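FAD-dependent oxidoreductase (Actinomadura kijaniata, PDB 3M9V) is a flavin-dependent oxidoreductase of the acyl-CoA dehydrogenase family that binds dTDP and acts in D-kijanose biosynthesis, probably on a dTDP-linked sugar. Local coordinates at the interface of chains A and B and the interface of chains A and C. Coordinates in Å, arbitrary orientation; residue numbers count along the deposited sequence, not the author numbering. Chains: chain A/B/C, FAD-dependent oxidoreductase.

Contact 1: the interface of chains A and B. Residues chain A 356, 359-360, 363-364, 366-367; chain B 384-385.
Two flat groups of chain B, the guanidinium of B:Arg384 and the ring of B:Phe385, are laid against the end of helix 329-362 of chain A and the 3-10 turn after it. At the guanidinium edge, in its plane, lie A:Ser360 OG and a water. One face of the phenyl ring is covered by B:Arg384 CB, 4.0 Å above its centre; A:Gly364, A:Ser366 and A:Tyr367 approach from the opposite face, near the rim. A:Tyr367 CB stands 3.8 Å from ring atom CD2 of B:Phe385, the two side chains crossing obliquely. On another flank, CE1 of B:Phe385 comes 3.5 Å from the backbone A:Leu359 O. A:Ser366 OG bonds A:Gly363 O at 2.8 Å, tying together the turn that borders the ring.

The arginine chain bends at chi3 (61°), which brings its tip to the helix. There B:Arg384 NH2 donates to A:Ser356 O at 2.8 Å, from above the carbonyl plane. B:Arg384 NH2 also donates to A:Ser360 OG at 2.9 Å, straighter at 161°. A bond from NH1 to A:Ser356 OG is weak. The water joins A:Ser360 OG to B:Arg384 NE, 2.8 Å from the latter, so several bonds restrict rotation of the guanidinium.

B:Phe385 is an FMN-binding residue, although no flavin is bound here. The contact thus holds a flavin-site segment against the neighbouring subunit and helps fasten the two-fold A-B interface.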
loop_
_atom_site.group_PDB
_atom_site.type_symbol
_atom_site.label_atom_id
_atom_site.label_comp_id
_atom_site.label_asym_id
_atom_site.label_seq_id
_atom_site.Cartn_x
_atom_site.Cartn_y
_atom_site.Cartn_z
ATOM N N SER A 356 1.694 -3.973 12.788
ATOM C CA SER A 356 2.393 -2.696 12.725
ATOM C C SER A 356 1.479 -1.501 13.017
ATOM O O SER A 356 1.818 -0.627 13.825
ATOM C CB SER A 356 3.176 -2.563 11.412
ATOM O OG SER A 356 3.759 -1.279 11.324
ATOM N N LEU A 359 0.810 -0.653 16.753
ATOM C CA LEU A 359 1.849 0.078 17.462
ATOM C C LEU A 359 1.648 1.580 17.329
ATOM O O LEU A 359 1.972 2.326 18.261
ATOM C CB LEU A 359 3.235 -0.292 16.921
ATOM C CG LEU A 359 3.841 -1.570 17.543
ATOM C CD1 LEU A 359 3.483 -2.809 16.751
ATOM C CD2 LEU A 359 5.345 -1.564 17.637
ATOM N N SER A 360 1.166 2.014 16.170
ATOM C CA SER A 360 0.791 3.414 16.018
ATOM C C SER A 360 -0.349 3.782 16.978
ATOM O O SER A 360 -0.338 4.898 17.483
ATOM C CB SER A 360 0.343 3.720 14.589
ATOM O OG SER A 360 1.428 3.456 13.726
ATOM N N GLY A 363 1.316 3.721 20.646
ATOM C CA GLY A 363 2.412 4.682 20.698
ATOM C C GLY A 363 3.652 4.123 21.388
ATOM O O GLY A 363 3.769 2.904 21.488
ATOM N N GLY A 364 4.512 4.995 21.925
ATOM C CA GLY A 364 5.884 4.688 22.337
ATOM C C GLY A 364 6.090 3.562 23.334
ATOM O O GLY A 364 7.090 2.833 23.271
ATOM N N SER A 366 4.851 0.753 23.164
ATOM C CA SER A 366 4.942 -0.509 22.445
ATOM C C SER A 366 6.346 -0.757 21.899
ATOM O O SER A 366 6.619 -1.860 21.410
ATOM C CB SER A 366 3.916 -0.486 21.311
ATOM O OG SER A 366 4.347 0.432 20.318
ATOM N N TYR A 367 7.248 0.228 21.981
ATOM C CA TYR A 367 8.634 0.080 21.521
ATOM C C TYR A 367 9.650 -0.360 22.597
ATOM O O TYR A 367 10.865 -0.399 22.362
ATOM C CB TYR A 367 9.103 1.353 20.804
ATOM C CG TYR A 367 10.340 1.212 19.930
ATOM C CD1 TYR A 367 10.359 0.401 18.795
ATOM C CD2 TYR A 367 11.504 1.909 20.249
ATOM C CE1 TYR A 367 11.494 0.271 17.984
ATOM C CE2 TYR A 367 12.645 1.777 19.471
ATOM C CZ TYR A 367 12.625 0.963 18.343
ATOM O OH TYR A 367 13.752 0.881 17.577
ATOM N N ARG B 384 8.936 6.537 14.358
ATOM C CA ARG B 384 7.486 6.589 14.480
ATOM C C ARG B 384 7.067 7.125 15.839
ATOM O O ARG B 384 5.974 7.655 15.994
ATOM C CB ARG B 384 6.883 5.175 14.322
ATOM C CG ARG B 384 7.101 4.603 12.920
ATOM C CD ARG B 384 6.773 3.121 12.804
ATOM N NE ARG B 384 5.361 2.895 13.118
ATOM C CZ ARG B 384 4.833 1.679 13.101
ATOM N NH1 ARG B 384 5.626 0.658 12.801
ATOM N NH2 ARG B 384 3.554 1.490 13.383
ATOM N N PHE B 385 7.931 6.955 16.829
ATOM C CA PHE B 385 7.524 7.202 18.205
ATOM C C PHE B 385 8.166 8.505 18.679
ATOM O O PHE B 385 7.717 9.036 19.687
ATOM C CB PHE B 385 7.817 5.988 19.110
ATOM C CG PHE B 385 7.189 4.737 18.574
ATOM C CD1 PHE B 385 5.802 4.627 18.489
ATOM C CD2 PHE B 385 7.986 3.739 18.032
ATOM C CE1 PHE B 385 5.223 3.494 17.933
ATOM C CE2 PHE B 385 7.421 2.604 17.467
ATOM C CZ PHE B 385 6.028 2.489 17.405
HETATM O O HOH W 1 3.497 5.006 13.334
#

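Contact 2: the interface of chains A and C. Residues chain A 299, 302-303, 306; chain C 342, 345-346, 349.
Charge pairing dominates where A:Glu299, on helix 291-323, meets C:Arg349, on helix 329-362. The guanidinium grips the carboxylate end-on, one nitrogen to each oxygen: C:Arg349 NH2 to A:Glu299 OE1 at 2.5 Å and C:Arg349 NH1 to A:Glu299 OE2 at 2.9 Å. Both oxygens use their syn lone pairs, and the two planes are only 19° apart, the geometry of a bidentate salt bridge. The side chains themselves cross at about a right angle, the glutamate being bent at chi2 (-85°). On the chain A side, A:Arg303 NH1 lies 3.3 Å from A:Glu299 OE1; this second positive group might add to the charge balance, but A:Arg303 is poorly ordered and the point is tentative.

Among neutral hydrogen bonds, A:Ser302 OG donates to the backbone C:Cys342 O at 2.8 Å, in the carbonyl plane and on a lone pair. The hydroxyl gets there by pointing anti to its own backbone N (chi1 169°).

Apolar contact is slight: A:Ser302 CB touches the CD2 branch of C:Leu345 at 3.8 Å, next to the hydroxyl.

Together, the charged clamp and the serine bond probably help to set the register of helices 291-323 and 329-362 across the two-fold A-C interface, and so to hold the four-subunit assembly together.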
loop_
_atom_site.group_PDB
_atom_site.type_symbol
_atom_site.label_atom_id
_atom_site.label_comp_id
_atom_site.label_asym_id
_atom_site.label_seq_id
_atom_site.Cartn_x
_atom_site.Cartn_y
_atom_site.Cartn_z
ATOM N N GLU A 299 -9.710 0.892 9.862
ATOM C CA GLU A 299 -8.952 0.223 8.799
ATOM C C GLU A 299 -8.507 -1.166 9.265
ATOM O O GLU A 299 -8.626 -2.155 8.537
ATOM C CB GLU A 299 -7.708 1.033 8.383
ATOM C CG GLU A 299 -7.983 2.353 7.652
ATOM C CD GLU A 299 -8.181 2.124 6.170
ATOM O OE1 GLU A 299 -7.763 1.040 5.668
ATOM O OE2 GLU A 299 -8.775 3.019 5.526
ATOM N N SER A 302 -11.385 -3.662 9.438
ATOM C CA SER A 302 -11.720 -4.238 8.131
ATOM C C SER A 302 -10.617 -5.165 7.577
ATOM O O SER A 302 -10.894 -6.232 7.019
ATOM C CB SER A 302 -11.991 -3.099 7.137
ATOM O OG SER A 302 -12.078 -3.574 5.796
ATOM N N ARG A 303 -9.356 -4.789 7.751
ATOM C CA ARG A 303 -8.232 -5.666 7.372
ATOM C C ARG A 303 -8.200 -7.009 8.107
ATOM O O ARG A 303 -7.917 -8.039 7.508
ATOM C CB ARG A 303 -6.881 -4.972 7.571
ATOM C CG ARG A 303 -6.555 -3.984 6.425
ATOM C CD ARG A 303 -5.260 -3.152 6.637
ATOM N NE ARG A 303 -4.587 -3.123 5.345
ATOM C CZ ARG A 303 -4.830 -2.242 4.377
ATOM N NH1 ARG A 303 -5.692 -1.251 4.573
ATOM N NH2 ARG A 303 -4.204 -2.344 3.210
ATOM N N ALA A 306 -10.903 -9.189 6.544
ATOM C CA ALA A 306 -10.447 -9.733 5.281
ATOM C C ALA A 306 -9.378 -10.796 5.586
ATOM O O ALA A 306 -9.322 -11.802 4.893
ATOM C CB ALA A 306 -9.811 -8.619 4.392
ATOM N N CYS C 342 -17.347 -4.120 7.021
ATOM C CA CYS C 342 -15.964 -4.586 7.045
ATOM C C CYS C 342 -15.593 -5.042 5.629
ATOM O O CYS C 342 -14.547 -4.672 5.111
ATOM C CB CYS C 342 -15.824 -5.801 7.979
ATOM S SG CYS C 342 -15.708 -5.210 9.674
ATOM N N LEU C 345 -15.478 -2.101 2.795
ATOM C CA LEU C 345 -14.262 -1.303 2.773
ATOM C C LEU C 345 -13.118 -2.061 2.090
ATOM O O LEU C 345 -12.373 -1.495 1.285
ATOM C CB LEU C 345 -13.899 -0.891 4.197
ATOM C CG LEU C 345 -12.956 0.306 4.359
ATOM C CD1 LEU C 345 -13.325 0.918 5.699
ATOM C CD2 LEU C 345 -11.583 -0.270 4.579
ATOM N N ALA C 346 -12.970 -3.346 2.387
ATOM C CA ALA C 346 -11.943 -4.176 1.747
ATOM C C ALA C 346 -12.232 -4.280 0.265
ATOM O O ALA C 346 -11.326 -4.099 -0.546
ATOM C CB ALA C 346 -11.983 -5.554 2.356
ATOM N N ARG C 349 -11.225 -1.165 -1.715
ATOM C CA ARG C 349 -9.799 -0.970 -1.925
ATOM C C ARG C 349 -9.243 -2.070 -2.820
ATOM O O ARG C 349 -8.493 -1.774 -3.750
ATOM C CB ARG C 349 -9.022 -0.892 -0.607
ATOM C CG ARG C 349 -7.655 -0.251 -0.787
ATOM C CD ARG C 349 -7.177 0.445 0.471
ATOM N NE ARG C 349 -8.107 1.464 0.951
ATOM C CZ ARG C 349 -8.318 1.698 2.244
ATOM N NH1 ARG C 349 -9.174 2.630 2.633
ATOM N NH2 ARG C 349 -7.659 0.990 3.147
#

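Contact 3: the interface of chains A and C. Residues chain A 338, 342, 398-399, 402; chain C 275, 298, 301, 305.
A:Arg338 and C:Asp301 form a bidentate salt bridge between helices of the C-terminal region of the acyl-CoA dehydrogenase family. Their side chains cross at about a right angle, and the arginine, bent at chi2 (85°), offers its NE side: A:Arg338 NE reaches C:Asp301 OD2 at 2.8 Å, and NH2 reaches C:Asp301 OD1 at 3.0 Å. Both oxygens lie near the guanidinium plane, but the carboxylate is turned 29° against it, so the donors meet the oxygens on their syn sides yet out of the carboxylate plane.

C:Tyr275 comes from a neighbouring helix, 264-283, and gives its phenol OH to C:Asp301 OD1 at 2.7 Å, on the anti side. This second donor approaches from the same face of the carboxylate as A:Arg338 NH2, and probably steadies the aspartate's rotation. An alanine in place of C:Asp301 would probably leave the A:Arg338 charge without its mate and the C:Tyr275 hydroxyl without this acceptor, freeing both groups to turn.

A:Cys342 puts its CB over the face of the C:Tyr305 ring, 3.9 Å from the centroid, with CG the nearest ring atom. Its SG, anti to the carbonyl carbon (chi1 -81°), points instead to the carboxylate, 3.3 Å from C:Asp301 OD2. Farther along, A:Leu398 meets C:Ala298 through the two CB atoms at 3.9 Å, while C:Tyr275 OH also abuts the methyl CB of A:Ala402 at 3.3 Å.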
loop_
_atom_site.group_PDB
_atom_site.type_symbol
_atom_site.label_atom_id
_atom_site.label_comp_id
_atom_site.label_asym_id
_atom_site.label_seq_id
_atom_site.Cartn_x
_atom_site.Cartn_y
_atom_site.Cartn_z
ATOM N N ARG A 338 -3.025 -24.280 -4.634
ATOM C CA ARG A 338 -3.415 -22.959 -5.104
ATOM C C ARG A 338 -4.279 -22.223 -4.068
ATOM O O ARG A 338 -4.015 -21.066 -3.775
ATOM C CB ARG A 338 -4.203 -23.104 -6.411
ATOM C CG ARG A 338 -4.698 -21.750 -6.953
ATOM C CD ARG A 338 -3.598 -21.107 -7.785
ATOM N NE ARG A 338 -4.002 -20.033 -8.705
ATOM C CZ ARG A 338 -4.441 -20.222 -9.945
ATOM N NH1 ARG A 338 -4.589 -21.446 -10.423
ATOM N NH2 ARG A 338 -4.753 -19.189 -10.711
ATOM N N CYS A 342 -2.513 -18.836 -2.466
ATOM C CA CYS A 342 -3.194 -17.558 -2.652
ATOM C C CYS A 342 -3.424 -16.939 -1.268
ATOM O O CYS A 342 -3.137 -15.768 -1.056
ATOM C CB CYS A 342 -4.572 -17.773 -3.302
ATOM S SG CYS A 342 -4.345 -17.968 -5.076
ATOM N N LEU A 398 2.524 -19.494 -8.286
ATOM C CA LEU A 398 1.285 -18.848 -8.709
ATOM C C LEU A 398 1.273 -18.359 -10.148
ATOM O O LEU A 398 0.270 -18.545 -10.827
ATOM C CB LEU A 398 0.858 -17.693 -7.790
ATOM C CG LEU A 398 0.518 -18.184 -6.377
ATOM C CD1 LEU A 398 0.357 -16.994 -5.428
ATOM C CD2 LEU A 398 -0.730 -19.006 -6.286
ATOM N N SER A 399 2.315 -17.696 -10.631
ATOM C CA SER A 399 2.219 -17.221 -12.004
ATOM C C SER A 399 2.280 -18.406 -12.968
ATOM O O SER A 399 1.664 -18.354 -14.026
ATOM C CB SER A 399 3.306 -16.201 -12.320
ATOM O OG SER A 399 4.559 -16.809 -12.065
ATOM N N ALA A 402 -1.309 -19.721 -12.993
ATOM C CA ALA A 402 -2.305 -18.824 -13.582
ATOM C C ALA A 402 -2.120 -18.780 -15.096
ATOM O O ALA A 402 -3.082 -18.608 -15.821
ATOM C CB ALA A 402 -2.190 -17.409 -13.018
ATOM N N TYR C 275 -8.889 -9.224 -14.666
ATOM C CA TYR C 275 -7.836 -10.218 -14.577
ATOM C C TYR C 275 -7.872 -11.129 -15.815
ATOM O O TYR C 275 -6.819 -11.399 -16.403
ATOM C CB TYR C 275 -8.102 -11.058 -13.346
ATOM C CG TYR C 275 -7.050 -12.096 -13.034
ATOM C CD1 TYR C 275 -5.690 -11.820 -13.179
ATOM C CD2 TYR C 275 -7.403 -13.347 -12.577
ATOM C CE1 TYR C 275 -4.716 -12.788 -12.870
ATOM C CE2 TYR C 275 -6.444 -14.303 -12.235
ATOM C CZ TYR C 275 -5.118 -14.011 -12.361
ATOM O OH TYR C 275 -4.221 -15.001 -12.018
ATOM N N ALA C 298 1.045 -12.918 -10.042
ATOM C CA ALA C 298 0.922 -13.692 -8.806
ATOM C C ALA C 298 0.221 -12.766 -7.792
ATOM O O ALA C 298 -0.636 -13.220 -7.044
ATOM C CB ALA C 298 2.313 -14.143 -8.281
ATOM N N ASP C 301 -3.493 -12.561 -8.620
ATOM C CA ASP C 301 -4.140 -13.844 -8.357
ATOM C C ASP C 301 -4.449 -13.959 -6.863
ATOM O O ASP C 301 -5.495 -14.459 -6.438
ATOM C CB ASP C 301 -3.159 -14.984 -8.741
ATOM C CG ASP C 301 -3.862 -16.312 -8.911
ATOM O OD1 ASP C 301 -4.725 -16.386 -9.788
ATOM O OD2 ASP C 301 -3.612 -17.287 -8.192
ATOM N N TYR C 305 -8.220 -13.608 -4.995
ATOM C CA TYR C 305 -8.636 -14.625 -4.018
ATOM C C TYR C 305 -9.135 -14.021 -2.691
ATOM O O TYR C 305 -10.186 -14.409 -2.163
ATOM C CB TYR C 305 -7.462 -15.564 -3.731
ATOM C CG TYR C 305 -7.925 -16.802 -3.017
ATOM C CD1 TYR C 305 -8.266 -17.960 -3.731
ATOM C CD2 TYR C 305 -8.061 -16.793 -1.635
ATOM C CE1 TYR C 305 -8.758 -19.077 -3.060
ATOM C CE2 TYR C 305 -8.484 -17.930 -0.967
ATOM C CZ TYR C 305 -8.837 -19.062 -1.682
ATOM O OH TYR C 305 -9.341 -20.141 -0.977
#

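Helix 329-362 takes part in all three contacts: chain A's copy faces chain B in contact 1 and chain C in contact 3, and chain C's copy serves contact 2. Contacts 2 and 3, whose C-alpha centres are about 20 Å apart, pair this helix with helix 291-323 with the chains exchanged, as the two-fold requires; C:Cys342 uses its carbonyl in contact 2, and A:Cys342 its side chain in contact 3. The C-alpha centre of contact 1 lies about 22 Å from that of contact 2 and about 34 Å from that of contact 3. One helix therefore connects two different interfaces, consistent with the deposited four-subunit assembly.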